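Local coordinates for protein thermophilic dibenzothiophene desulfurization enzyme C (PDB 5XDC) that catalyses the FMN-dependent oxygenation of dibenzothiophene, very likely through the 5-oxide to the 5,5-dioxide, as a monooxygenase of the DszC flavin family, at the indole site and the interface of chains A and B. Coordinates in Å, arbitrary orientation; residue numbers count along the deposited sequence, not the author numbering. Chains: chain A/B, Thermophilic dibenzothiophene desulfurization enzyme C.

About 24 Å separates the centres of the C-alpha atoms of contact 1 and contact 2. Helix 376-385 serves both: A:Thr384 and A:His385 at its end line the indole pocket of contact 1, while A:Asp376 at its start, and B:Trp379, B:Arg383 and B:Thr384 of the other copy, build contact 2. Residue 384 therefore appears in both roles, once in each chain. B:Ala365, an FMN-binding residue, reaches the pocket of chain A, so contact 1 is itself completed by the partner. Pairing of A and B may thus help shape the active site, in keeping with the tetramer this protein forms.

Contact 1: the indole site. Residues chain A 89, 93, 158, 160, 202, 210, 212, 384-385, 388; chain B 365. With IND (indole), chain C.
Indole lies in what is probably the substrate pocket of an acyl-CoA dehydrogenase-like fold, between helix 85-104, the loops carrying A:Phe158, A:Ser160, A:Trp202 and A:Ser212, and the end of helix 376-385, with B:Ala365 contributed by the neighbouring chain. Burial is nearly complete: 256 of the ligand's 260 Å² is hidden, although indole, A:Phe158 and A:Ser160 are poorly ordered. No protein N or O lies within bonding reach of IND N1, so binding appears to rest on shape and aromatic contact. The ligand is sandwiched. On one face, A:Phe158 (chi1 -78°, CG anti to the carbonyl carbon) brings CE1 to 3.6 Å from IND C3, and A:Trp202 points its CZ2-CH2 edge at the benzo ring, planes 67° apart, with CH2 3.8 Å from IND C7. Against the opposite face comes the A:His385 CD2 edge, at 64°, with CD2 3.8 Å from IND C7. This imidazole has A:His388 CB over one face, toward its rim, and its NE2 shares a 3.2 Å hydrogen bond with the phenol OH of A:Tyr93, which should restrict its rotation. A:His388 CA itself lies 3.7 Å from IND C2 at the pyrrole end, which B:Ala365 CB closes, 3.9 Å from IND C2. On the loop side, A:Thr210 OG1 pairs with A:Ser212 OG at 2.8 Å beside the benzo end, while A:Ser212 CB sits over the centre of the A:Trp202 ring and should help to brace it. FMN is absent from this chain, but A:Tyr93, A:Ser160 and B:Ala365 also bind it, so the aromatic guest probably occupies the place where dibenzothiophene meets the flavin.

Contact 2: the interface of chains A and B. Residues chain A 357-358, 360-361, 364, 368, 376; chain B 205, 353, 379, 383-384, 387.
B:Arg383, on helix 376-385, crosses this two-fold interface to the end of helix 331-358 and the short helix 360-363 of chain A. Its CB lies over one face of B:Trp379 within its own chain. CG, anti to the backbone N (chi1 179°), sits over the A:Tyr360 ring, 4.0 Å from the centroid, in a CH-pi contact offset toward the rim. Bends at chi2 and chi3 then carry CD along that ring, 3.5 Å from A:Tyr360 CD2, and NE past A:Tyr360 CB. At the tip, NH1 serves two acceptors. It bonds A:Glu361 OE2 at 2.9 Å, a salt bridge whose hydrogen bond is nearly straight, in the guanidinium plane and on the anti lone pair; the carboxylate and guanidinium planes cross at 62°. B:Arg383 NH1 also donates to the carbonyl A:Ser357 O at 3.0 Å, from above the carbonyl plane. NH2 lies against A:Glu361 CG, and B:Ile353 CD1 caps one guanidinium face over its centre. On the far side of the carboxylate, the poorly ordered A:Arg358 bonds through NH2 to OE1, so A:Glu361 stands between two arginines, which would favour its charged form. Around this polar core, B:Leu387 CD2 packs on A:Tyr360 O, and B:Leu205 sets CD2 beside the A:Tyr360 hydroxyl and CD1 on the A:Asp376 carboxylate carbon. The backbone B:Leu205 N donates to A:Ala368 O almost along the C=O axis, at 2.9 Å. The indole nitrogen B:Trp379 NE1 donates in its ring plane to A:Ser357 OG at 3.0 Å (173° at H), and a water 2.8 Å from A:Ser357 OG continues the link to B:Ile353 O.

Contact 1: the indole site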
loop_
_atom_site.group_PDB
_atom_site.type_symbol
_atom_site.label_atom_id
_atom_site.label_comp_id
_atom_site.label_asym_id
_atom_site.label_seq_id
_atom_site.Cartn_x
_atom_site.Cartn_y
_atom_site.Cartn_z
ATOM N N HIS A 89 13.842 15.395 19.379
ATOM C CA HIS A 89 15.099 14.886 18.847
ATOM C C HIS A 89 16.268 15.242 19.759
ATOM O O HIS A 89 17.101 14.391 20.089
ATOM C CB HIS A 89 15.262 15.472 17.447
ATOM C CG HIS A 89 16.589 15.260 16.805
ATOM N ND1 HIS A 89 17.753 15.838 17.268
ATOM C CD2 HIS A 89 16.914 14.640 15.650
ATOM C CE1 HIS A 89 18.747 15.525 16.460
ATOM N NE2 HIS A 89 18.266 14.798 15.470
ATOM N N TYR A 93 18.356 12.500 21.676
ATOM C CA TYR A 93 19.782 12.340 21.410
ATOM C C TYR A 93 20.616 12.529 22.673
ATOM O O TYR A 93 21.657 11.889 22.833
ATOM C CB TYR A 93 20.236 13.337 20.353
ATOM C CG TYR A 93 20.222 12.820 18.941
ATOM C CD1 TYR A 93 19.043 12.792 18.199
ATOM C CD2 TYR A 93 21.389 12.381 18.336
ATOM C CE1 TYR A 93 19.031 12.321 16.890
ATOM C CE2 TYR A 93 21.395 11.912 17.030
ATOM C CZ TYR A 93 20.212 11.887 16.307
ATOM O OH TYR A 93 20.207 11.418 15.003
ATOM N N PHE A 158 26.527 16.759 10.373
ATOM C CA PHE A 158 25.402 16.145 11.082
ATOM C C PHE A 158 25.714 15.955 12.566
ATOM O O PHE A 158 25.465 14.899 13.151
ATOM C CB PHE A 158 25.010 14.812 10.444
ATOM C CG PHE A 158 24.200 14.950 9.189
ATOM C CD1 PHE A 158 22.820 15.084 9.252
ATOM C CD2 PHE A 158 24.810 14.925 7.944
ATOM C CE1 PHE A 158 22.062 15.199 8.093
ATOM C CE2 PHE A 158 24.059 15.041 6.783
ATOM C CZ PHE A 158 22.684 15.176 6.859
ATOM N N SER A 160 24.483 16.331 15.656
ATOM C CA SER A 160 23.169 16.590 16.224
ATOM C C SER A 160 23.273 17.294 17.570
ATOM O O SER A 160 24.017 16.872 18.463
ATOM C CB SER A 160 22.398 15.278 16.371
ATOM O OG SER A 160 22.271 14.633 15.114
ATOM N N TRP A 202 23.187 24.623 9.753
ATOM C CA TRP A 202 22.029 23.732 9.672
ATOM C C TRP A 202 20.825 24.512 9.157
ATOM O O TRP A 202 20.342 25.438 9.822
ATOM C CB TRP A 202 21.723 23.123 11.037
ATOM C CG TRP A 202 20.546 22.166 11.062
ATOM C CD1 TRP A 202 19.366 22.342 11.721
ATOM C CD2 TRP A 202 20.453 20.888 10.408
ATOM N NE1 TRP A 202 18.542 21.257 11.521
ATOM C CE2 TRP A 202 19.186 20.348 10.723
ATOM C CE3 TRP A 202 21.315 20.149 9.593
ATOM C CZ2 TRP A 202 18.765 19.098 10.258
ATOM C CZ3 TRP A 202 20.891 18.909 9.129
ATOM C CH2 TRP A 202 19.626 18.402 9.463
ATOM N N THR A 210 17.294 21.485 15.436
ATOM C CA THR A 210 18.162 20.499 16.074
ATOM C C THR A 210 19.643 20.836 15.970
ATOM O O THR A 210 20.470 20.075 16.489
ATOM C CB THR A 210 17.933 19.099 15.479
ATOM O OG1 THR A 210 18.255 19.101 14.086
ATOM C CG2 THR A 210 16.509 18.656 15.693
ATOM N N SER A 212 21.957 20.472 13.742
ATOM C CA SER A 212 22.667 19.270 13.307
ATOM C C SER A 212 23.658 19.563 12.191
ATOM O O SER A 212 23.835 18.753 11.285
ATOM C CB SER A 212 21.665 18.200 12.871
ATOM O OG SER A 212 20.818 17.864 13.943
ATOM N N THR A 384 12.458 14.264 7.170
ATOM C CA THR A 384 13.877 14.536 7.335
ATOM C C THR A 384 14.554 13.441 8.151
ATOM O O THR A 384 15.527 12.830 7.702
ATOM C CB THR A 384 14.069 15.908 7.982
ATOM O OG1 THR A 384 13.545 16.922 7.114
ATOM C CG2 THR A 384 15.540 16.205 8.212
ATOM N N HIS A 385 14.065 13.170 9.358
ATOM C CA HIS A 385 14.854 12.313 10.223
ATOM C C HIS A 385 14.768 10.836 9.845
ATOM O O HIS A 385 15.714 10.089 10.112
ATOM C CB HIS A 385 14.463 12.490 11.676
ATOM C CG HIS A 385 15.489 11.926 12.595
ATOM N ND1 HIS A 385 15.427 10.635 13.069
ATOM C CD2 HIS A 385 16.663 12.436 13.037
ATOM C CE1 HIS A 385 16.494 10.393 13.813
ATOM N NE2 HIS A 385 17.262 11.468 13.805
ATOM N N HIS A 388 17.789 9.250 8.368
ATOM C CA HIS A 388 19.026 9.168 9.148
ATOM C C HIS A 388 19.866 7.978 8.723
ATOM O O HIS A 388 21.077 8.095 8.497
ATOM C CB HIS A 388 18.692 9.074 10.635
ATOM C CG HIS A 388 19.869 8.744 11.497
ATOM N ND1 HIS A 388 20.318 7.454 11.687
ATOM C CD2 HIS A 388 20.695 9.541 12.216
ATOM C CE1 HIS A 388 21.372 7.470 12.487
ATOM N NE2 HIS A 388 21.618 8.723 12.827
ATOM N N ALA B 365 19.547 11.321 3.000
ATOM C CA ALA B 365 19.345 12.324 4.039
ATOM C C ALA B 365 19.682 13.732 3.561
ATOM O O ALA B 365 19.023 14.701 3.963
ATOM C CB ALA B 365 20.178 11.976 5.269
HETATM N N1 IND C . 18.444 13.854 9.243
HETATM C C2 IND C . 19.265 12.858 8.937
HETATM C C3 IND C . 20.034 12.804 9.953
HETATM C C4 IND C . 20.475 13.881 12.164
HETATM C C5 IND C . 19.988 14.904 12.975
HETATM C C6 IND C . 18.889 15.681 12.557
HETATM C C7 IND C . 18.274 15.431 11.328
HETATM C C8 IND C . 18.755 14.424 10.516
HETATM C C9 IND C . 19.875 13.634 10.950
#

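Contact 2: the interface of chains A and B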
loop_
_atom_site.group_PDB
_atom_site.type_symbol
_atom_site.label_atom_id
_atom_site.label_comp_id
_atom_site.label_asym_id
_atom_site.label_seq_id
_atom_site.Cartn_x
_atom_site.Cartn_y
_atom_site.Cartn_z
ATOM N N SER A 357 1.242 12.813 5.601
ATOM C CA SER A 357 0.811 13.277 4.289
ATOM C C SER A 357 -0.680 13.033 4.058
ATOM O O SER A 357 -1.409 13.934 3.625
ATOM C CB SER A 357 1.662 12.586 3.217
ATOM O OG SER A 357 1.240 12.938 1.915
ATOM N N ARG A 358 -1.172 11.829 4.356
ATOM C CA ARG A 358 -2.538 11.486 3.987
ATOM C C ARG A 358 -3.596 12.117 4.882
ATOM O O ARG A 358 -4.746 12.237 4.452
ATOM C CB ARG A 358 -2.683 9.968 3.956
ATOM C CG ARG A 358 -1.795 9.396 2.832
ATOM C CD ARG A 358 -2.344 8.175 2.149
ATOM N NE ARG A 358 -3.749 8.320 1.787
ATOM C CZ ARG A 358 -4.730 7.578 2.292
ATOM N NH1 ARG A 358 -4.481 6.619 3.174
ATOM N NH2 ARG A 358 -5.974 7.789 1.909
ATOM N N TYR A 360 -4.167 15.087 5.440
ATOM C CA TYR A 360 -4.781 16.218 4.750
ATOM C C TYR A 360 -6.093 15.814 4.093
ATOM O O TYR A 360 -7.014 16.633 3.981
ATOM C CB TYR A 360 -3.838 16.776 3.690
ATOM C CG TYR A 360 -2.800 17.751 4.198
ATOM C CD1 TYR A 360 -3.103 19.101 4.353
ATOM C CD2 TYR A 360 -1.523 17.319 4.538
ATOM C CE1 TYR A 360 -2.154 19.999 4.812
ATOM C CE2 TYR A 360 -0.573 18.214 4.993
ATOM C CZ TYR A 360 -0.896 19.552 5.129
ATOM O OH TYR A 360 0.063 20.433 5.597
ATOM N N GLU A 361 -6.188 14.566 3.630
ATOM C CA GLU A 361 -7.393 14.111 2.939
ATOM C C GLU A 361 -8.594 14.069 3.871
ATOM O O GLU A 361 -9.735 14.213 3.419
ATOM C CB GLU A 361 -7.127 12.740 2.304
ATOM C CG GLU A 361 -6.041 12.838 1.254
ATOM C CD GLU A 361 -5.439 11.507 0.837
ATOM O OE1 GLU A 361 -6.222 10.525 0.747
ATOM O OE2 GLU A 361 -4.192 11.468 0.567
ATOM N N GLY A 364 -9.272 18.408 4.553
ATOM C CA GLY A 364 -9.797 19.206 3.453
ATOM C C GLY A 364 -8.844 20.284 2.973
ATOM O O GLY A 364 -7.773 20.531 3.535
ATOM N N ALA A 368 -4.536 23.134 3.706
ATOM C CA ALA A 368 -3.371 23.467 2.898
ATOM C C ALA A 368 -3.429 24.869 2.311
ATOM O O ALA A 368 -2.377 25.446 2.017
ATOM C CB ALA A 368 -3.212 22.464 1.747
ATOM N N ASP A 376 2.083 20.872 7.773
ATOM C CA ASP A 376 3.151 20.229 7.024
ATOM C C ASP A 376 4.420 20.041 7.849
ATOM O O ASP A 376 5.301 19.291 7.431
ATOM C CB ASP A 376 3.464 21.043 5.764
ATOM C CG ASP A 376 3.957 22.445 6.077
ATOM O OD1 ASP A 376 3.197 23.220 6.705
ATOM O OD2 ASP A 376 5.104 22.757 5.711
ATOM N N LEU B 205 0.241 26.484 1.340
ATOM C CA LEU B 205 1.300 25.478 1.424
ATOM C C LEU B 205 1.988 25.298 0.077
ATOM O O LEU B 205 3.217 25.400 -0.029
ATOM C CB LEU B 205 0.716 24.149 1.895
ATOM C CG LEU B 205 1.707 22.978 1.961
ATOM C CD1 LEU B 205 2.828 23.246 2.948
ATOM C CD2 LEU B 205 0.969 21.697 2.298
ATOM N N ILE B 353 0.936 11.824 -4.797
ATOM C CA ILE B 353 1.081 12.026 -3.357
ATOM C C ILE B 353 2.105 11.044 -2.778
ATOM O O ILE B 353 2.919 11.417 -1.924
ATOM C CB ILE B 353 -0.292 11.914 -2.661
ATOM C CG1 ILE B 353 -1.213 13.082 -3.060
ATOM C CG2 ILE B 353 -0.155 11.858 -1.136
ATOM C CD1 ILE B 353 -0.679 14.473 -2.731
ATOM N N TRP B 379 5.743 17.884 -3.480
ATOM C CA TRP B 379 4.746 17.393 -2.537
ATOM C C TRP B 379 3.822 18.516 -2.095
ATOM O O TRP B 379 2.606 18.330 -2.026
ATOM C CB TRP B 379 5.421 16.745 -1.331
ATOM C CG TRP B 379 4.445 16.333 -0.251
ATOM C CD1 TRP B 379 3.736 15.175 -0.187
ATOM C CD2 TRP B 379 4.077 17.089 0.904
ATOM N NE1 TRP B 379 2.933 15.161 0.935
ATOM C CE2 TRP B 379 3.129 16.327 1.622
ATOM C CE3 TRP B 379 4.458 18.333 1.408
ATOM C CZ2 TRP B 379 2.567 16.762 2.810
ATOM C CZ3 TRP B 379 3.886 18.768 2.589
ATOM C CH2 TRP B 379 2.960 17.983 3.278
ATOM N N ARG B 383 0.065 18.083 -2.782
ATOM C CA ARG B 383 -0.746 17.875 -1.584
ATOM C C ARG B 383 -1.823 18.946 -1.463
ATOM O O ARG B 383 -2.939 18.670 -1.004
ATOM C CB ARG B 383 0.144 17.864 -0.332
ATOM C CG ARG B 383 -0.581 17.686 1.004
ATOM C CD ARG B 383 -1.198 16.313 1.163
ATOM N NE ARG B 383 -2.341 16.123 0.277
ATOM C CZ ARG B 383 -3.021 14.993 0.156
ATOM N NH1 ARG B 383 -2.722 13.943 0.906
ATOM N NH2 ARG B 383 -4.014 14.903 -0.728
ATOM N N THR B 384 -1.508 20.179 -1.876
ATOM C CA THR B 384 -2.488 21.262 -1.846
ATOM C C THR B 384 -3.614 21.021 -2.849
ATOM O O THR B 384 -4.793 20.976 -2.480
ATOM C CB THR B 384 -1.786 22.600 -2.117
ATOM O OG1 THR B 384 -0.825 22.872 -1.084
ATOM C CG2 THR B 384 -2.772 23.764 -2.146
ATOM N N LEU B 387 -6.565 18.221 -2.933
ATOM C CA LEU B 387 -7.663 18.404 -1.999
ATOM C C LEU B 387 -8.811 19.214 -2.584
ATOM O O LEU B 387 -9.818 19.415 -1.893
ATOM C CB LEU B 387 -7.154 19.100 -0.737
ATOM C CG LEU B 387 -6.008 18.371 -0.032
ATOM C CD1 LEU B 387 -5.408 19.243 1.052
ATOM C CD2 LEU B 387 -6.491 17.061 0.559
HETATM O O HOH W 1 2.362 10.759 0.661
#